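Long-range contacts in Non-reducing end alpha-L-arabinofuranosidase BoGH43B (Bacteroides ovatus, PDB 5JOZ), which removes terminal non-reducing alpha-L-arabinofuranose residues from xyloglucan side branches, turning S units into X units during xyloglucan breakdown: residues A[102-107]-A[116-121]; A[62-67]-A[91-96]. All blocks are in the same frame, centred on the assembly; numbering follows the deposited sequence.

Contact 1 (A[102-107]-A[116-121])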
# COMPACT_ATOMS: atom_id res chain seq x y z
N VAL A 102 7.95 -16.95 -2.76
CA VAL A 102 6.51 -17.01 -2.92
C VAL A 102 5.88 -17.80 -1.80
O VAL A 102 6.36 -18.87 -1.46
CB VAL A 102 6.13 -17.58 -4.30
CG1 VAL A 102 4.63 -17.79 -4.43
CG2 VAL A 102 6.62 -16.63 -5.40
N PHE A 103 4.81 -17.27 -1.22
CA PHE A 103 4.09 -17.92 -0.11
C PHE A 103 2.59 -17.68 -0.28
O PHE A 103 2.19 -16.76 -0.97
CB PHE A 103 4.51 -17.32 1.24
CG PHE A 103 4.07 -15.90 1.41
CD1 PHE A 103 4.83 -14.88 0.89
CD2 PHE A 103 2.84 -15.60 2.01
CE1 PHE A 103 4.40 -13.56 0.97
CE2 PHE A 103 2.41 -14.28 2.10
CZ PHE A 103 3.20 -13.26 1.58
N TYR A 104 1.78 -18.48 0.40
CA TYR A 104 0.41 -18.09 0.67
C TYR A 104 0.01 -18.34 2.11
O TYR A 104 0.66 -19.09 2.82
CB TYR A 104 -0.60 -18.73 -0.31
CG TYR A 104 -0.80 -20.24 -0.24
CD1 TYR A 104 0.03 -21.10 -0.96
CD2 TYR A 104 -1.85 -20.80 0.50
CE1 TYR A 104 -0.15 -22.48 -0.92
CE2 TYR A 104 -2.04 -22.18 0.55
CZ TYR A 104 -1.18 -23.01 -0.16
OH TYR A 104 -1.35 -24.38 -0.13
N VAL A 105 -1.06 -17.66 2.53
CA VAL A 105 -1.67 -17.81 3.84
C VAL A 105 -3.18 -17.95 3.67
O VAL A 105 -3.72 -17.48 2.68
CB VAL A 105 -1.37 -16.60 4.77
CG1 VAL A 105 0.09 -16.59 5.18
CG2 VAL A 105 -1.74 -15.27 4.12
N THR A 106 -3.83 -18.57 4.65
CA THR A 106 -5.25 -18.90 4.58
C THR A 106 -6.03 -18.45 5.80
O THR A 106 -5.46 -18.23 6.86
CB THR A 106 -5.49 -20.44 4.41
OG1 THR A 106 -5.15 -21.14 5.60
CG2 THR A 106 -4.70 -20.99 3.24
N ALA A 107 -7.35 -18.33 5.65
CA ALA A 107 -8.23 -17.94 6.76
C ALA A 107 -9.68 -18.35 6.53
O ALA A 107 -10.13 -18.47 5.40
CB ALA A 107 -8.15 -16.43 6.97
N ASP A 116 0.24 -19.24 9.21
CA ASP A 116 1.66 -19.05 8.89
C ASP A 116 1.83 -19.32 7.40
O ASP A 116 0.93 -19.88 6.78
CB ASP A 116 2.52 -19.99 9.75
CG ASP A 116 2.52 -19.62 11.24
OD1 ASP A 116 2.06 -18.52 11.61
OD2 ASP A 116 2.99 -20.44 12.05
N PRO A 117 2.96 -18.90 6.80
CA PRO A 117 3.08 -19.07 5.35
C PRO A 117 3.30 -20.52 4.92
O PRO A 117 3.98 -21.29 5.59
CB PRO A 117 4.29 -18.22 4.97
CG PRO A 117 4.98 -17.86 6.23
CD PRO A 117 4.19 -18.34 7.40
N VAL A 118 2.69 -20.86 3.79
CA VAL A 118 2.98 -22.07 3.06
C VAL A 118 3.89 -21.63 1.92
O VAL A 118 3.44 -21.02 0.94
CB VAL A 118 1.69 -22.73 2.55
CG1 VAL A 118 2.01 -23.96 1.70
CG2 VAL A 118 0.78 -23.09 3.73
N TRP A 119 5.18 -21.91 2.07
CA TRP A 119 6.18 -21.55 1.07
C TRP A 119 6.12 -22.57 -0.07
O TRP A 119 6.26 -23.78 0.16
CB TRP A 119 7.58 -21.52 1.67
CG TRP A 119 7.74 -20.63 2.86
CD1 TRP A 119 7.75 -21.01 4.17
CD2 TRP A 119 7.92 -19.21 2.85
NE1 TRP A 119 7.93 -19.92 4.98
CE2 TRP A 119 8.03 -18.80 4.20
CE3 TRP A 119 7.99 -18.25 1.83
CZ2 TRP A 119 8.21 -17.46 4.56
CZ3 TRP A 119 8.17 -16.91 2.19
CH2 TRP A 119 8.29 -16.53 3.55
N VAL A 120 5.92 -22.07 -1.28
CA VAL A 120 5.72 -22.91 -2.47
C VAL A 120 7.06 -23.26 -3.17
O VAL A 120 7.12 -24.20 -3.97
CB VAL A 120 4.70 -22.27 -3.46
CG1 VAL A 120 3.43 -21.85 -2.74
CG2 VAL A 120 5.30 -21.09 -4.21
N GLY A 121 8.09 -22.48 -2.89
CA GLY A 121 9.46 -22.81 -3.27
C GLY A 121 9.94 -22.22 -4.57
O GLY A 121 10.63 -22.89 -5.33
O HOH W 1 8.68 -20.26 -1.49
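Tyr104 and Val118 form the centre of this contact. Their backbones make both hydrogen bonds of an antiparallel pair. Val118 N reaches Tyr104 O at 2.9 Å, almost straight and nearly along the C=O axis. Tyr104 N returns to Val118 O at 3.1 Å, from above the carbonyl plane. The two side chains lie alongside each other and point the same way. The Tyr104 ring takes the crowded position between its backbone N and carbonyl carbon (chi1 67°). That brings one ring face over Val118 CB, a CH-pi contact of 4.0 Å to the centroid. Val120 CG1 meets the same ring at its edge, near the plane. The tightest point is at Val102, whose CG1 presses on Val120 CG2 at 3.4 Å, closer than usual for two methyls. The hydroxyl of Tyr104 bonds to Pro154 O, and Met136 of strand 135-141, in the next blade, touches this side.

The segments hold the last two strands of one four-stranded blade of the five-bladed beta-propeller of family GH43. Strand 118-119 is the blade's outermost.

The other face carries Phe103 and Trp119, a non-hydrogen-bonded pair. The pair buries less than the Tyr104 side, and Trp119 is partly exposed. The edge of the Phe103 ring is turned to the face of Trp119 in an offset edge-to-face stack, centroids 5.8 Å apart and planes at 66°. Phe103 CB is 3.7 Å from Trp119 CE3, and Pro117 CB packs on Phe103 CB. The ends of segment 116-121 open to solvent. At one end, a water accepts from Gly121 N and donates to Val102 O, which also takes Val120 N at 3.2 Å. At the other, the exposed Asp116 turns away from strand 102-107, and its OD1 forms a salt bridge with Arg59.

Contact 2 (A[62-67]-A[91-96])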
# COMPACT_ATOMS: atom_id res chain seq x y z
N ASN A 62 4.64 -14.69 9.58
CA ASN A 62 4.12 -14.60 8.20
C ASN A 62 4.48 -13.31 7.42
O ASN A 62 4.10 -13.18 6.26
CB ASN A 62 2.60 -14.93 8.10
CG ASN A 62 1.70 -13.98 8.88
OD1 ASN A 62 2.08 -12.86 9.21
ND2 ASN A 62 0.49 -14.44 9.17
N ASN A 63 5.20 -12.37 8.04
CA ASN A 63 5.85 -11.27 7.30
C ASN A 63 7.28 -11.04 7.82
O ASN A 63 7.54 -10.08 8.54
CB ASN A 63 5.01 -9.96 7.36
CG ASN A 63 5.27 -9.00 6.17
OD1 ASN A 63 6.07 -9.27 5.27
ND2 ASN A 63 4.57 -7.87 6.17
N PRO A 64 8.21 -11.95 7.46
CA PRO A 64 9.63 -11.72 7.77
C PRO A 64 10.21 -10.59 6.92
O PRO A 64 10.29 -10.73 5.70
CB PRO A 64 10.30 -13.06 7.44
CG PRO A 64 9.38 -13.74 6.49
CD PRO A 64 7.99 -13.26 6.82
N LEU A 65 10.59 -9.48 7.55
CA LEU A 65 10.99 -8.27 6.83
C LEU A 65 12.37 -7.72 7.13
O LEU A 65 12.83 -6.82 6.41
CB LEU A 65 9.95 -7.17 7.08
CG LEU A 65 8.60 -7.34 6.36
CD1 LEU A 65 7.62 -6.31 6.86
CD2 LEU A 65 8.77 -7.23 4.85
N MET A 66 13.06 -8.24 8.15
CA MET A 66 14.32 -7.63 8.60
C MET A 66 15.39 -7.73 7.52
O MET A 66 15.51 -8.75 6.82
CB MET A 66 14.81 -8.28 9.91
CG MET A 66 13.90 -8.07 11.12
SD MET A 66 13.54 -6.34 11.58
CE MET A 66 13.58 -6.48 13.37
N GLY A 67 16.14 -6.64 7.34
CA GLY A 67 17.16 -6.56 6.30
C GLY A 67 16.66 -6.14 4.93
O GLY A 67 17.46 -5.81 4.07
N GLY A 91 1.46 -14.25 -2.35
CA GLY A 91 2.31 -13.13 -2.77
C GLY A 91 3.76 -13.51 -2.77
O GLY A 91 4.09 -14.70 -2.65
N THR A 92 4.63 -12.53 -2.93
CA THR A 92 6.08 -12.74 -2.85
C THR A 92 6.73 -11.77 -1.85
O THR A 92 6.43 -10.59 -1.85
CB THR A 92 6.74 -12.53 -4.22
OG1 THR A 92 5.85 -12.97 -5.25
CG2 THR A 92 8.05 -13.29 -4.32
N ASN A 93 7.64 -12.30 -1.03
CA ASN A 93 8.46 -11.51 -0.10
C ASN A 93 9.91 -11.50 -0.63
O ASN A 93 10.53 -12.55 -0.74
CB ASN A 93 8.37 -12.14 1.29
CG ASN A 93 9.20 -11.42 2.35
OD1 ASN A 93 10.37 -11.09 2.15
ND2 ASN A 93 8.59 -11.21 3.51
N TYR A 94 10.43 -10.32 -0.96
CA TYR A 94 11.83 -10.18 -1.40
C TYR A 94 12.64 -9.44 -0.35
O TYR A 94 12.33 -8.29 -0.04
CB TYR A 94 11.93 -9.40 -2.72
CG TYR A 94 11.39 -10.11 -3.94
CD1 TYR A 94 12.16 -11.05 -4.63
CD2 TYR A 94 10.11 -9.83 -4.42
CE1 TYR A 94 11.66 -11.69 -5.76
CE2 TYR A 94 9.60 -10.46 -5.55
CZ TYR A 94 10.38 -11.40 -6.21
OH TYR A 94 9.86 -12.02 -7.33
N GLY A 95 13.67 -10.10 0.17
CA GLY A 95 14.73 -9.43 0.93
C GLY A 95 14.70 -9.57 2.44
O GLY A 95 15.68 -9.26 3.10
N GLY A 96 13.57 -10.03 2.99
CA GLY A 96 13.46 -10.26 4.43
C GLY A 96 14.18 -11.53 4.87
O GLY A 96 14.11 -12.57 4.20
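The end of strand 86-94, within a blade of the GH43 propeller, runs here into a glycine-rich turn that meets the loop between strands 51-55 and 74-83. Asn93 carries the contact. Its CG is anti to the backbone N (chi1 179°), so the amide extends toward the loop. ND2 donates to Pro64 O at 2.8 Å. The carbonyl lies close to the amide plane of Asn93, but the donor stands above the carbonyl plane. The Pro64 ring crosses the amide obliquely, with Pro64 CD 3.9 Å from Asn93 ND2. The other amide end turns back on its own segment, where OD1 accepts a weak bond from Gly96 N.

Asn63 OD1 is also near Asn93 ND2, with the two amide planes almost perpendicular, but it is hydrogen-bonded to Gln75 NE2. Gly96 fits closely against the loop. Its CA meets Pro64 O at 3.4 Å in a nearly straight CA-H...O contact, and a second such contact runs to Met66 O at 3.5 Å. With no side chain, Gly96 can lie this close to Pro64 O. Asn328, from the C-terminal concanavalin A-like part of the chain, bonds Asn63 O and Leu65 N.

Pro64 O thus receives one short N-H bond and one weaker C-H contact. One asparagine amide ties the loop to the strand end, and its other end makes a weak bond to the turn.

Overall arrangement
Contacts 1 and 2 have centres about 12 Å apart and both reach the same blade of the catalytic propeller. Contact 2 comes first along the chain and closes before contact 1 opens. Strands 86-94 and 102-107 are neighbours in one antiparallel sheet. They meet with a probable hydrogen bond from Gly91 N to Phe103 O at 3.0 Å. Val102 packs on Gly91 and Thr92, and Pro117 packs on Asn62. Contact 1 closes the outer edge of the blade, while contact 2 joins its second strand, 86-94, to the loop that leads into the first, 74-83. Between side chains, Val102 is about 8 Å from Asp126, inferred to modulate the acid's pKa, and about 12 Å from Glu176, the inferred proton donor.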